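Local coordinates for ribosomal protein S2-related protein (Deinococcus radiodurans, PDB 2JH3) that binds a 4Fe-4S iron-sulfur cluster and may act as a chelatase that inserts iron into sirohydrochlorin, at residues G12-A20 and A339-T347; E52-T61 and E369-E378. All coordinates share one frame; numbering follows the deposited sequence.

Contact 1: G12-A20 and A339-T347; sequences GSHHHGESA and AGRWRPIRT
With chi1 at -164°, W342 sends its indole away from its own backbone N and across to the loop S13-G17. H14 has CG beside its backbone N (chi1 -64°), and its imidazole flanks P344, with ND1 4.1 Å from P344 CB. The indole meets mostly backbone. G17 CA lies over one face in a CH-pi contact, 3.6 Å from the centroid of the six-membered ring of W342 and 14° off its normal. H16 O comes over a face as well. The carbonyl oxygens of S13 and H14 are at the ring edge, near its plane. W342 NE1 donates a hydrogen bond to Q51 OE1, so the polar corner of the indole is held from outside the two segments. P344 follows with its ring against the same loop, its CB 3.6 Å from S13 O.

The loop leads from a strand of the CbiX domain into helix 18-35. The S13 hydroxyl shapes it by accepting from H15 N at 2.9 Å, an ST turn, and from H16 N, an ST motif. The other segment is a loop of the stabilising domain, so the contact joins two domains near the surface. H14 and P344 also touch V456 on helix 455-467.

Two waters bridge the backbones. One donates to H14 O and W342 O. The other donates to H15 O at 2.6 Å and accepts from W342 N. The chemistry implies a partly wetted domain seam: water links the main chains beside one tryptophan that supplies most of the dry packing.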
ATOM      1  N   GLY A  12      14.036 -16.760  -5.788  1.00 20.68           N
ATOM      2  CA  GLY A  12      13.194 -15.765  -5.103  1.00 22.70           C
ATOM      3  C   GLY A  12      11.723 -15.816  -5.521  1.00 22.92           C
ATOM      4  O   GLY A  12      11.326 -16.649  -6.358  1.00 20.56           O
ATOM      5  N   SER A  13      10.926 -14.855  -5.015  1.00 23.57           N
ATOM      6  CA  SER A  13       9.474 -14.815  -5.327  1.00 23.38           C
ATOM      7  C   SER A  13       8.906 -13.463  -5.004  1.00 23.51           C
ATOM      8  O   SER A  13       9.441 -12.750  -4.124  1.00 22.64           O
ATOM      9  CB  SER A  13       8.764 -15.834  -4.442  1.00 23.79           C
ATOM     10  OG  SER A  13       7.367 -15.933  -4.677  1.00 25.72           O
ATOM     11  N   HIS A  14       7.846 -13.095  -5.741  1.00 22.67           N
ATOM     12  CA  HIS A  14       7.049 -11.959  -5.380  1.00 22.80           C
ATOM     13  C   HIS A  14       6.172 -12.265  -4.198  1.00 23.65           C
ATOM     14  O   HIS A  14       5.806 -11.354  -3.479  1.00 22.75           O
ATOM     15  CB  HIS A  14       6.200 -11.438  -6.491  1.00 21.98           C
ATOM     16  CG  HIS A  14       6.941 -10.908  -7.656  1.00 18.58           C
ATOM     17  ND1 HIS A  14       8.301 -10.698  -7.652  1.00 24.06           N
ATOM     18  CD2 HIS A  14       6.488 -10.434  -8.835  1.00 16.93           C
ATOM     19  CE1 HIS A  14       8.663 -10.209  -8.834  1.00 23.62           C
ATOM     20  NE2 HIS A  14       7.574 -10.054  -9.574  1.00 24.71           N
ATOM     21  N   HIS A  15       5.871 -13.533  -3.937  1.00 24.76           N
ATOM     22  CA  HIS A  15       4.829 -13.823  -2.942  1.00 25.94           C
ATOM     23  C   HIS A  15       5.165 -14.764  -1.798  1.00 27.69           C
ATOM     24  O   HIS A  15       4.490 -14.791  -0.757  1.00 25.08           O
ATOM     25  CB  HIS A  15       3.576 -14.370  -3.660  1.00 27.04           C
ATOM     26  CG  HIS A  15       2.985 -13.420  -4.652  1.00 27.58           C
ATOM     27  ND1 HIS A  15       2.379 -12.243  -4.274  1.00 33.57           N
ATOM     28  CD2 HIS A  15       2.946 -13.443  -6.005  1.00 29.29           C
ATOM     29  CE1 HIS A  15       1.967 -11.593  -5.342  1.00 29.75           C
ATOM     30  NE2 HIS A  15       2.290 -12.301  -6.404  1.00 30.75           N
ATOM     31  N   HIS A  16       6.168 -15.586  -1.977  1.00 28.89           N
ATOM     32  CA  HIS A  16       6.420 -16.654  -1.013  1.00 31.28           C
ATOM     33  C   HIS A  16       7.852 -16.691  -0.558  1.00 31.35           C
ATOM     34  O   HIS A  16       8.751 -16.692  -1.372  1.00 32.25           O
ATOM     35  CB  HIS A  16       6.135 -17.968  -1.734  1.00 32.38           C
ATOM     36  CG  HIS A  16       4.734 -18.061  -2.243  1.00 34.16           C
ATOM     37  ND1 HIS A  16       3.643 -17.932  -1.407  1.00 35.24           N
ATOM     38  CD2 HIS A  16       4.246 -18.241  -3.493  1.00 36.55           C
ATOM     39  CE1 HIS A  16       2.538 -18.063  -2.125  1.00 38.33           C
ATOM     40  NE2 HIS A  16       2.876 -18.236  -3.396  1.00 39.03           N
ATOM     41  N   GLY A  17       8.071 -16.866   0.731  1.00 33.76           N
ATOM     42  CA  GLY A  17       9.438 -16.868   1.274  1.00 34.21           C
ATOM     43  C   GLY A  17      10.327 -18.126   1.204  1.00 35.18           C
ATOM     44  O   GLY A  17      11.505 -18.054   1.562  1.00 34.52           O
ATOM     45  N   GLU A  18       9.826 -19.281   0.750  1.00 35.94           N
ATOM     46  CA  GLU A  18      10.664 -20.513   0.824  1.00 36.91           C
ATOM     47  C   GLU A  18      11.731 -20.485  -0.225  1.00 36.90           C
ATOM     48  O   GLU A  18      12.756 -21.041  -0.070  1.00 36.58           O
ATOM     49  CB  GLU A  18       9.890 -21.811   0.607  1.00 37.37           C
ATOM     50  CG  GLU A  18       8.514 -21.811   1.214  1.00 42.04           C
ATOM     51  CD  GLU A  18       7.545 -21.070   0.328  1.00 44.69           C
ATOM     52  OE1 GLU A  18       7.658 -21.157  -0.950  1.00 49.02           O
ATOM     53  OE2 GLU A  18       6.711 -20.372   0.924  1.00 48.01           O
ATOM     54  N   SER A  19      11.417 -19.772  -1.282  1.00 38.57           N
ATOM     55  CA  SER A  19      12.078 -19.820  -2.555  1.00 39.62           C
ATOM     56  C   SER A  19      13.403 -19.088  -2.514  1.00 40.17           C
ATOM     57  O   SER A  19      14.113 -19.080  -3.576  1.00 40.00           O
ATOM     58  CB  SER A  19      11.117 -19.166  -3.553  1.00 40.23           C
ATOM     59  OG  SER A  19       9.779 -19.260  -2.973  1.00 39.97           O
ATOM     60  N   ALA A  20      13.643 -18.448  -1.330  1.00 38.83           N
ATOM     61  CA  ALA A  20      14.823 -17.693  -0.915  1.00 38.41           C
ATOM     62  C   ALA A  20      15.468 -18.232   0.348  1.00 38.24           C
ATOM     63  O   ALA A  20      16.658 -18.023   0.571  1.00 36.12           O
ATOM     64  CB  ALA A  20      14.451 -16.210  -0.643  1.00 38.61           C
ATOM     65  N   ALA A 339       0.798  -7.185   7.326  1.00 23.58           N
ATOM     66  CA  ALA A 339      -0.253  -8.215   7.014  1.00 23.80           C
ATOM     67  C   ALA A 339       0.368  -9.608   6.844  1.00 24.96           C
ATOM     68  O   ALA A 339      -0.371 -10.586   6.655  1.00 24.73           O
ATOM     69  CB  ALA A 339      -1.042  -7.842   5.803  1.00 23.83           C
ATOM     70  N   GLY A 340       1.717  -9.690   6.911  1.00 22.50           N
ATOM     71  CA  GLY A 340       2.460 -10.910   6.733  1.00 22.49           C
ATOM     72  C   GLY A 340       2.719 -11.217   5.264  1.00 21.35           C
ATOM     73  O   GLY A 340       3.076 -12.329   4.910  1.00 21.97           O
ATOM     74  N   ARG A 341       2.564 -10.248   4.399  1.00 19.62           N
ATOM     75  CA  ARG A 341       2.776 -10.444   3.002  1.00 21.82           C
ATOM     76  C   ARG A 341       4.261 -10.160   2.676  1.00 21.62           C
ATOM     77  O   ARG A 341       4.871  -9.231   3.275  1.00 20.33           O
ATOM     78  CB  ARG A 341       1.854  -9.533   2.221  1.00 23.57           C
ATOM     79  CG  ARG A 341       0.333  -9.876   2.375  1.00 25.50           C
ATOM     80  CD  ARG A 341      -0.446  -8.872   1.592  1.00 29.40           C
ATOM     81  NE  ARG A 341      -0.255  -7.509   2.095  1.00 33.62           N
ATOM     82  CZ  ARG A 341      -1.231  -6.650   2.362  1.00 35.49           C
ATOM     83  NH1 ARG A 341      -2.512  -6.967   2.154  1.00 36.75           N
ATOM     84  NH2 ARG A 341      -0.915  -5.441   2.831  1.00 36.43           N
ATOM     85  N   TRP A 342       4.818 -10.950   1.750  1.00 21.88           N
ATOM     86  CA  TRP A 342       6.217 -10.864   1.360  1.00 21.52           C
ATOM     87  C   TRP A 342       6.492  -9.501   0.786  1.00 20.47           C
ATOM     88  O   TRP A 342       5.664  -8.949   0.081  1.00 19.61           O
ATOM     89  CB  TRP A 342       6.465 -11.910   0.290  1.00 22.21           C
ATOM     90  CG  TRP A 342       7.832 -12.248  -0.006  1.00 20.89           C
ATOM     91  CD1 TRP A 342       8.443 -12.161  -1.231  1.00 22.64           C
ATOM     92  CD2 TRP A 342       8.800 -12.809   0.882  1.00 21.03           C
ATOM     93  NE1 TRP A 342       9.723 -12.623  -1.150  1.00 20.75           N
ATOM     94  CE2 TRP A 342       9.974 -13.022   0.126  1.00 19.70           C
ATOM     95  CE3 TRP A 342       8.810 -13.116   2.254  1.00 19.96           C
ATOM     96  CZ2 TRP A 342      11.139 -13.533   0.685  1.00 20.85           C
ATOM     97  CZ3 TRP A 342       9.972 -13.663   2.792  1.00 22.88           C
ATOM     98  CH2 TRP A 342      11.116 -13.865   1.996  1.00 21.58           C
ATOM     99  N   ARG A 343       7.708  -9.011   1.020  1.00 19.62           N
ATOM    100  CA  ARG A 343       8.195  -7.774   0.429  1.00 19.27           C
ATOM    101  C   ARG A 343       9.356  -7.983  -0.553  1.00 19.60           C
ATOM    102  O   ARG A 343      10.534  -7.844  -0.153  1.00 17.46           O
ATOM    103  CB  ARG A 343       8.693  -6.919   1.588  1.00 19.40           C
ATOM    104  CG  ARG A 343       7.592  -6.536   2.614  1.00 18.30           C
ATOM    105  CD  ARG A 343       8.072  -5.637   3.772  1.00 18.49           C
ATOM    106  NE  ARG A 343       8.517  -4.333   3.262  1.00 19.30           N
ATOM    107  CZ  ARG A 343       9.758  -3.859   3.226  1.00 17.92           C
ATOM    108  NH1 ARG A 343      10.757  -4.549   3.709  1.00 15.36           N
ATOM    109  NH2 ARG A 343       9.982  -2.656   2.632  1.00 17.26           N
ATOM    110  N   PRO A 344       9.053  -8.304  -1.833  1.00 18.53           N
ATOM    111  CA  PRO A 344      10.118  -8.571  -2.810  1.00 19.07           C
ATOM    112  C   PRO A 344      10.929  -7.351  -3.184  1.00 18.38           C
ATOM    113  O   PRO A 344      12.116  -7.448  -3.496  1.00 21.17           O
ATOM    114  CB  PRO A 344       9.356  -9.139  -3.978  1.00 18.27           C
ATOM    115  CG  PRO A 344       8.040  -8.582  -3.895  1.00 16.87           C
ATOM    116  CD  PRO A 344       7.726  -8.426  -2.464  1.00 18.86           C
ATOM    117  N   ILE A 345      10.301  -6.168  -3.081  1.00 18.73           N
ATOM    118  CA  ILE A 345      10.943  -4.921  -3.300  1.00 17.56           C
ATOM    119  C   ILE A 345      11.023  -4.171  -1.972  1.00 16.73           C
ATOM    120  O   ILE A 345      10.011  -3.704  -1.459  1.00 15.39           O
ATOM    121  CB  ILE A 345      10.170  -4.040  -4.366  1.00 19.43           C
ATOM    122  CG1 ILE A 345       9.939  -4.776  -5.687  1.00 17.71           C
ATOM    123  CG2 ILE A 345      10.945  -2.773  -4.591  1.00 20.83           C
ATOM    124  CD1 ILE A 345      11.161  -5.319  -6.404  1.00 18.77           C
ATOM    125  N   ARG A 346      12.243  -4.066  -1.415  1.00 16.57           N
ATOM    126  CA  ARG A 346      12.410  -3.686  -0.010  1.00 16.22           C
ATOM    127  C   ARG A 346      12.309  -2.192   0.194  1.00 17.10           C
ATOM    128  O   ARG A 346      12.230  -1.731   1.305  1.00 17.67           O
ATOM    129  CB  ARG A 346      13.740  -4.281   0.513  1.00 18.42           C
ATOM    130  CG  ARG A 346      13.584  -5.755   0.970  1.00 16.36           C
ATOM    131  CD  ARG A 346      14.860  -6.484   1.334  1.00 15.80           C
ATOM    132  NE  ARG A 346      14.580  -7.612   2.219  1.00 20.08           N
ATOM    133  CZ  ARG A 346      14.358  -7.548   3.517  1.00 15.86           C
ATOM    134  NH1 ARG A 346      14.081  -8.666   4.169  1.00 20.41           N
ATOM    135  NH2 ARG A 346      14.563  -6.428   4.218  1.00 18.33           N
ATOM    136  N   THR A 347      12.392  -1.405  -0.874  1.00 17.21           N
ATOM    137  CA  THR A 347      12.127   0.042  -0.815  1.00 16.58           C
ATOM    138  C   THR A 347      10.617   0.452  -0.847  1.00 17.29           C
ATOM    139  O   THR A 347      10.319   1.618  -0.873  1.00 17.71           O
ATOM    140  CB  THR A 347      12.807   0.770  -1.926  1.00 16.84           C
ATOM    141  OG1 THR A 347      12.575   0.148  -3.202  1.00 14.70           O
ATOM    142  CG2 THR A 347      14.296   0.787  -1.661  1.00 17.69           C
TER
HETATM  143  O   HOH W   1       3.897  -9.522  -2.056  1.00 34.50           O
HETATM  144  O   HOH W   2       2.994 -12.956   0.389  1.00 25.62           O

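Contact 2: E52-T61 and E369-E378; sequences EPGLRQVLRT and ELLYPAVIEE
P53 lays its ring against that of P373, with P53 CB 3.9 Å from P373 CB. The peptide bond before P53 is cis. P53 belongs to a loop of the chelatase-like CbiX domain, after strand 43-48. P373 sits in the break between helices 361-371 and 375-383 of the stabilising domain, and A374 is the N-cap residue of the second helix. This buried contact therefore fits a CbiX loop to a helix-helix junction.

Q57 covers the methyl of A374, its NE2 lying 3.8 Å from A374 CB. The Q57 amide also braces its own loop. OE1 accepts from G54 N, and NE2 donates to E52 OE2, which it meets from above the carboxylate plane. Replacing this glutamine by an alanine would remove both amide bonds, and is likely to leave G54 N and E52 OE2 each short of a partner and to open a gap beside the A374 methyl. E52 is held further by R346 and by a salt bridge to R427, near the iron-sulfur cluster. A water joins E52 OE1 to P373 O.

R60 bends at chi3 (92°) and brings its guanidinium edge to A374 CB. Its NH2 forms a salt bridge with E378 OE2. That oxygen is modelled over one face of the guanidinium, but its place is doubtful.

T61 turns its CG2 methyl to the E369 carboxylate. E369 OE1 and E377 OE2 are 2.4 Å apart, so one acid probably holds a proton. W281 NE1 donates to E377 OE2. E369 OE2 takes the A374 N-H nearly end-on, at 2.8 Å and 171°.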
ATOM      1  N   GLU A  52      14.581  -8.652  -4.406  1.00 24.37           N
ATOM      2  CA  GLU A  52      15.813  -7.950  -4.034  1.00 24.31           C
ATOM      3  C   GLU A  52      16.565  -8.746  -2.950  1.00 24.35           C
ATOM      4  O   GLU A  52      15.915  -9.328  -2.068  1.00 26.16           O
ATOM      5  CB  GLU A  52      15.504  -6.556  -3.524  1.00 23.85           C
ATOM      6  CG  GLU A  52      14.938  -5.635  -4.571  1.00 22.13           C
ATOM      7  CD  GLU A  52      14.955  -4.174  -4.094  1.00 25.04           C
ATOM      8  OE1 GLU A  52      14.600  -3.882  -2.888  1.00 24.76           O
ATOM      9  OE2 GLU A  52      15.396  -3.349  -4.925  1.00 25.44           O
ATOM     10  N   PRO A  53      17.914  -8.723  -2.964  1.00 23.70           N
ATOM     11  CA  PRO A  53      18.811  -8.116  -3.946  1.00 24.29           C
ATOM     12  C   PRO A  53      18.655  -8.803  -5.265  1.00 24.92           C
ATOM     13  O   PRO A  53      18.644 -10.049  -5.285  1.00 24.46           O
ATOM     14  CB  PRO A  53      20.233  -8.437  -3.418  1.00 24.45           C
ATOM     15  CG  PRO A  53      20.090  -8.986  -2.061  1.00 25.77           C
ATOM     16  CD  PRO A  53      18.644  -9.391  -1.875  1.00 24.66           C
ATOM     17  N   GLY A  54      18.500  -8.041  -6.319  1.00 23.68           N
ATOM     18  CA  GLY A  54      18.167  -8.577  -7.616  1.00 24.41           C
ATOM     19  C   GLY A  54      19.447  -8.828  -8.412  1.00 25.53           C
ATOM     20  O   GLY A  54      20.537  -8.360  -8.051  1.00 24.76           O
ATOM     21  N   LEU A  55      19.309  -9.574  -9.509  1.00 26.48           N
ATOM     22  CA  LEU A  55      20.450  -9.873 -10.398  1.00 25.06           C
ATOM     23  C   LEU A  55      21.098  -8.624 -11.008  1.00 25.31           C
ATOM     24  O   LEU A  55      22.308  -8.608 -11.281  1.00 24.20           O
ATOM     25  CB  LEU A  55      20.014 -10.809 -11.536  1.00 24.96           C
ATOM     26  CG  LEU A  55      19.467 -12.182 -11.071  1.00 27.54           C
ATOM     27  CD1 LEU A  55      18.972 -12.955 -12.296  1.00 29.10           C
ATOM     28  CD2 LEU A  55      20.483 -12.929 -10.283  1.00 30.32           C
ATOM     29  N   ARG A  56      20.287  -7.599 -11.241  1.00 25.50           N
ATOM     30  CA  ARG A  56      20.779  -6.313 -11.740  1.00 25.73           C
ATOM     31  C   ARG A  56      21.500  -5.480 -10.703  1.00 25.04           C
ATOM     32  O   ARG A  56      22.119  -4.474 -11.050  1.00 25.57           O
ATOM     33  CB  ARG A  56      19.608  -5.473 -12.321  1.00 26.97           C
ATOM     34  CG  ARG A  56      18.740  -6.213 -13.411  1.00 28.35           C
ATOM     35  CD  ARG A  56      19.547  -6.469 -14.710  1.00 28.42           C
ATOM     36  NE  ARG A  56      19.867  -5.242 -15.433  1.00 27.67           N
ATOM     37  CZ  ARG A  56      20.551  -5.147 -16.560  1.00 28.00           C
ATOM     38  NH1 ARG A  56      21.137  -6.204 -17.075  1.00 29.50           N
ATOM     39  NH2 ARG A  56      20.671  -3.980 -17.164  1.00 23.76           N
ATOM     40  N   GLN A  57      21.370  -5.846  -9.440  1.00 24.96           N
ATOM     41  CA  GLN A  57      21.879  -5.064  -8.325  1.00 25.88           C
ATOM     42  C   GLN A  57      23.099  -5.729  -7.725  1.00 25.71           C
ATOM     43  O   GLN A  57      24.014  -5.079  -7.247  1.00 24.93           O
ATOM     44  CB  GLN A  57      20.775  -4.995  -7.244  1.00 25.52           C
ATOM     45  CG  GLN A  57      19.453  -4.420  -7.723  1.00 26.58           C
ATOM     46  CD  GLN A  57      18.496  -4.309  -6.536  1.00 29.28           C
ATOM     47  OE1 GLN A  57      18.411  -5.253  -5.715  1.00 26.44           O
ATOM     48  NE2 GLN A  57      17.898  -3.130  -6.352  1.00 24.35           N
ATOM     49  N   VAL A  58      23.100  -7.059  -7.686  1.00 26.15           N
ATOM     50  CA  VAL A  58      24.046  -7.787  -6.817  1.00 26.88           C
ATOM     51  C   VAL A  58      25.535  -7.455  -7.074  1.00 26.85           C
ATOM     52  O   VAL A  58      26.281  -7.283  -6.128  1.00 25.61           O
ATOM     53  CB  VAL A  58      23.803  -9.321  -6.835  1.00 28.45           C
ATOM     54  CG1 VAL A  58      24.233  -9.928  -8.154  1.00 30.44           C
ATOM     55  CG2 VAL A  58      24.479  -9.929  -5.622  1.00 27.33           C
ATOM     56  N   LEU A  59      25.947  -7.230  -8.313  1.00 26.14           N
ATOM     57  CA  LEU A  59      27.381  -7.018  -8.548  1.00 28.34           C
ATOM     58  C   LEU A  59      27.886  -5.650  -8.064  1.00 29.65           C
ATOM     59  O   LEU A  59      29.048  -5.492  -7.685  1.00 30.03           O
ATOM     60  CB  LEU A  59      27.728  -7.230 -10.026  1.00 28.74           C
ATOM     61  CG  LEU A  59      27.777  -8.717 -10.444  1.00 30.73           C
ATOM     62  CD1 LEU A  59      28.221  -8.861 -11.900  1.00 31.46           C
ATOM     63  CD2 LEU A  59      28.694  -9.492  -9.520  1.00 31.79           C
ATOM     64  N   ARG A  60      26.974  -4.688  -8.005  1.00 29.22           N
ATOM     65  CA  ARG A  60      27.269  -3.343  -7.462  1.00 30.71           C
ATOM     66  C   ARG A  60      27.385  -3.385  -5.933  1.00 29.42           C
ATOM     67  O   ARG A  60      27.923  -2.495  -5.316  1.00 29.58           O
ATOM     68  CB  ARG A  60      26.153  -2.374  -7.934  1.00 30.82           C
ATOM     69  CG  ARG A  60      25.126  -2.146  -6.867  1.00 36.70           C
ATOM     70  CD  ARG A  60      24.171  -0.998  -7.185  0.25 35.62           C
ATOM     71  NE  ARG A  60      22.965  -1.448  -7.878  0.25 39.69           N
ATOM     72  CZ  ARG A  60      22.682  -1.214  -9.162  1.00 43.66           C
ATOM     73  NH1 ARG A  60      23.519  -0.507  -9.917  1.00 44.43           N
ATOM     74  NH2 ARG A  60      21.527  -1.673  -9.677  1.00 42.35           N
ATOM     75  N   THR A  61      26.886  -4.448  -5.307  1.00 27.81           N
ATOM     76  CA  THR A  61      27.010  -4.580  -3.900  1.00 27.82           C
ATOM     77  C   THR A  61      28.291  -5.280  -3.443  1.00 26.82           C
ATOM     78  O   THR A  61      28.511  -5.377  -2.245  1.00 26.71           O
ATOM     79  CB  THR A  61      25.801  -5.281  -3.270  1.00 27.86           C
ATOM     80  OG1 THR A  61      25.863  -6.684  -3.462  1.00 30.28           O
ATOM     81  CG2 THR A  61      24.491  -4.732  -3.831  1.00 31.32           C
ATOM     82  N   GLU A 369      22.779  -3.701   3.804  1.00 19.41           N
ATOM     83  CA  GLU A 369      22.658  -4.337   2.528  1.00 20.24           C
ATOM     84  C   GLU A 369      21.539  -5.385   2.434  1.00 20.76           C
ATOM     85  O   GLU A 369      20.904  -5.478   1.370  1.00 21.05           O
ATOM     86  CB  GLU A 369      23.956  -4.993   2.087  1.00 21.51           C
ATOM     87  CG  GLU A 369      23.921  -5.266   0.588  1.00 26.00           C
ATOM     88  CD  GLU A 369      24.219  -3.990  -0.194  1.00 32.80           C
ATOM     89  OE1 GLU A 369      25.409  -3.587  -0.143  1.00 33.34           O
ATOM     90  OE2 GLU A 369      23.310  -3.387  -0.815  1.00 31.52           O
ATOM     91  N   LEU A 370      21.302  -6.174   3.481  1.00 19.32           N
ATOM     92  CA  LEU A 370      20.189  -7.058   3.438  1.00 19.78           C
ATOM     93  C   LEU A 370      18.815  -6.331   3.647  1.00 20.11           C
ATOM     94  O   LEU A 370      17.796  -6.844   3.225  1.00 22.59           O
ATOM     95  CB  LEU A 370      20.373  -8.188   4.467  1.00 19.01           C
ATOM     96  CG  LEU A 370      21.564  -9.153   4.281  1.00 17.84           C
ATOM     97  CD1 LEU A 370      21.695 -10.137   5.412  1.00 19.73           C
ATOM     98  CD2 LEU A 370      21.594  -9.874   2.876  1.00 19.85           C
ATOM     99  N   LEU A 371      18.799  -5.236   4.391  1.00 19.78           N
ATOM    100  CA  LEU A 371      17.596  -4.501   4.725  1.00 19.14           C
ATOM    101  C   LEU A 371      17.084  -3.699   3.528  1.00 18.52           C
ATOM    102  O   LEU A 371      15.903  -3.711   3.157  1.00 17.17           O
ATOM    103  CB  LEU A 371      17.909  -3.519   5.835  1.00 19.17           C
ATOM    104  CG  LEU A 371      16.744  -2.555   6.208  1.00 19.38           C
ATOM    105  CD1 LEU A 371      15.581  -3.234   6.766  1.00 19.09           C
ATOM    106  CD2 LEU A 371      17.240  -1.579   7.247  1.00 20.37           C
ATOM    107  N   TYR A 372      18.029  -2.998   2.906  1.00 17.03           N
ATOM    108  CA  TYR A 372      17.733  -2.169   1.751  1.00 17.17           C
ATOM    109  C   TYR A 372      18.793  -2.375   0.635  1.00 16.86           C
ATOM    110  O   TYR A 372      19.629  -1.521   0.392  1.00 19.12           O
ATOM    111  CB  TYR A 372      17.701  -0.673   2.132  1.00 17.54           C
ATOM    112  CG  TYR A 372      16.461  -0.075   2.821  1.00 15.55           C
ATOM    113  CD1 TYR A 372      15.193  -0.172   2.239  1.00 17.74           C
ATOM    114  CD2 TYR A 372      16.580   0.652   3.992  1.00 19.71           C
ATOM    115  CE1 TYR A 372      14.107   0.405   2.807  1.00 15.31           C
ATOM    116  CE2 TYR A 372      15.469   1.242   4.603  1.00 16.85           C
ATOM    117  CZ  TYR A 372      14.228   1.167   3.954  1.00 14.72           C
ATOM    118  OH  TYR A 372      13.038   1.699   4.482  1.00 16.99           O
ATOM    119  N   PRO A 373      18.725  -3.494  -0.076  1.00 16.68           N
ATOM    120  CA  PRO A 373      19.698  -3.829  -1.137  1.00 18.34           C
ATOM    121  C   PRO A 373      19.901  -2.752  -2.170  1.00 18.73           C
ATOM    122  O   PRO A 373      18.945  -2.232  -2.692  1.00 18.58           O
ATOM    123  CB  PRO A 373      19.070  -5.036  -1.803  1.00 19.92           C
ATOM    124  CG  PRO A 373      18.256  -5.586  -0.826  1.00 18.05           C
ATOM    125  CD  PRO A 373      17.725  -4.557   0.043  1.00 17.96           C
ATOM    126  N   ALA A 374      21.182  -2.404  -2.383  1.00 18.32           N
ATOM    127  CA  ALA A 374      21.655  -1.505  -3.413  1.00 19.06           C
ATOM    128  C   ALA A 374      21.372  -0.043  -3.198  1.00 18.32           C
ATOM    129  O   ALA A 374      21.867   0.756  -3.944  1.00 21.08           O
ATOM    130  CB  ALA A 374      21.188  -1.935  -4.855  1.00 17.69           C
ATOM    131  N   VAL A 375      20.638   0.296  -2.143  1.00 19.04           N
ATOM    132  CA  VAL A 375      20.254   1.648  -1.897  1.00 20.26           C
ATOM    133  C   VAL A 375      21.479   2.523  -1.574  1.00 20.30           C
ATOM    134  O   VAL A 375      21.572   3.642  -2.007  1.00 19.74           O
ATOM    135  CB  VAL A 375      19.139   1.688  -0.798  1.00 19.26           C
ATOM    136  CG1 VAL A 375      18.909   3.060  -0.307  1.00 23.55           C
ATOM    137  CG2 VAL A 375      17.829   1.116  -1.334  1.00 22.42           C
ATOM    138  N   ILE A 376      22.382   2.052  -0.726  1.00 20.10           N
ATOM    139  CA  ILE A 376      23.547   2.874  -0.360  1.00 19.53           C
ATOM    140  C   ILE A 376      24.454   3.239  -1.572  1.00 18.08           C
ATOM    141  O   ILE A 376      24.757   4.400  -1.808  1.00 18.84           O
ATOM    142  CB  ILE A 376      24.399   2.161   0.778  1.00 19.18           C
ATOM    143  CG1 ILE A 376      23.692   2.198   2.153  1.00 18.01           C
ATOM    144  CG2 ILE A 376      25.805   2.725   0.810  1.00 19.80           C
ATOM    145  CD1 ILE A 376      23.006   3.299   2.474  1.00 24.06           C
ATOM    146  N   GLU A 377      24.761   2.232  -2.370  1.00 21.04           N
ATOM    147  CA  GLU A 377      25.624   2.327  -3.520  1.00 20.81           C
ATOM    148  C   GLU A 377      24.995   3.189  -4.636  1.00 21.40           C
ATOM    149  O   GLU A 377      25.668   3.976  -5.293  1.00 21.01           O
ATOM    150  CB  GLU A 377      25.831   0.893  -4.032  1.00 23.39           C
ATOM    151  CG  GLU A 377      26.626  -0.055  -3.071  1.00 23.14           C
ATOM    152  CD  GLU A 377      25.775  -0.955  -2.192  1.00 22.66           C
ATOM    153  OE1 GLU A 377      24.596  -0.682  -2.040  1.00 21.60           O
ATOM    154  OE2 GLU A 377      26.322  -1.900  -1.591  1.00 22.01           O
ATOM    155  N   GLU A 378      23.717   2.994  -4.896  1.00 20.30           N
ATOM    156  CA  GLU A 378      22.973   3.786  -5.904  1.00 21.81           C
ATOM    157  C   GLU A 378      22.803   5.192  -5.539  1.00 19.82           C
ATOM    158  O   GLU A 378      22.976   6.085  -6.367  1.00 20.29           O
ATOM    159  CB  GLU A 378      21.609   3.164  -6.167  1.00 21.56           C
ATOM    160  CG  GLU A 378      21.770   1.936  -6.914  1.00 23.86           C
ATOM    161  CD  GLU A 378      20.466   1.184  -7.146  1.00 27.49           C
ATOM    162  OE1 GLU A 378      19.438   1.485  -6.486  1.00 37.11           O
ATOM    163  OE2 GLU A 378      20.479   0.217  -7.970  1.00 36.42           O
TER
HETATM  164  O   HOH W   3      16.193  -2.095  -1.401  1.00 24.70           O
HETATM  165  O   HOH W   4      27.767  -4.471   0.558  1.00 32.62           O

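Overall arrangement
From the N terminus, the chain passes first through 12-20, after strand 5-10, then through 52-61, after strand 43-48. Both belong to the first CbiX domain. Far along the sequence it returns in the stabilising domain, first at 339-347 and then at 369-378. Contact 1 closes a loop of 318 residues and contact 2 one of 307. The two loops cross, because their segments alternate. The contact centres are about 16 Å apart, yet the contacts touch: E52 of contact 2 is probably hydrogen-bonded through its backbone N and its OE1 to P344 and R346 of contact 1. Together they tie two CbiX loops to the stabilising domain, close to the iron-sulfur cluster.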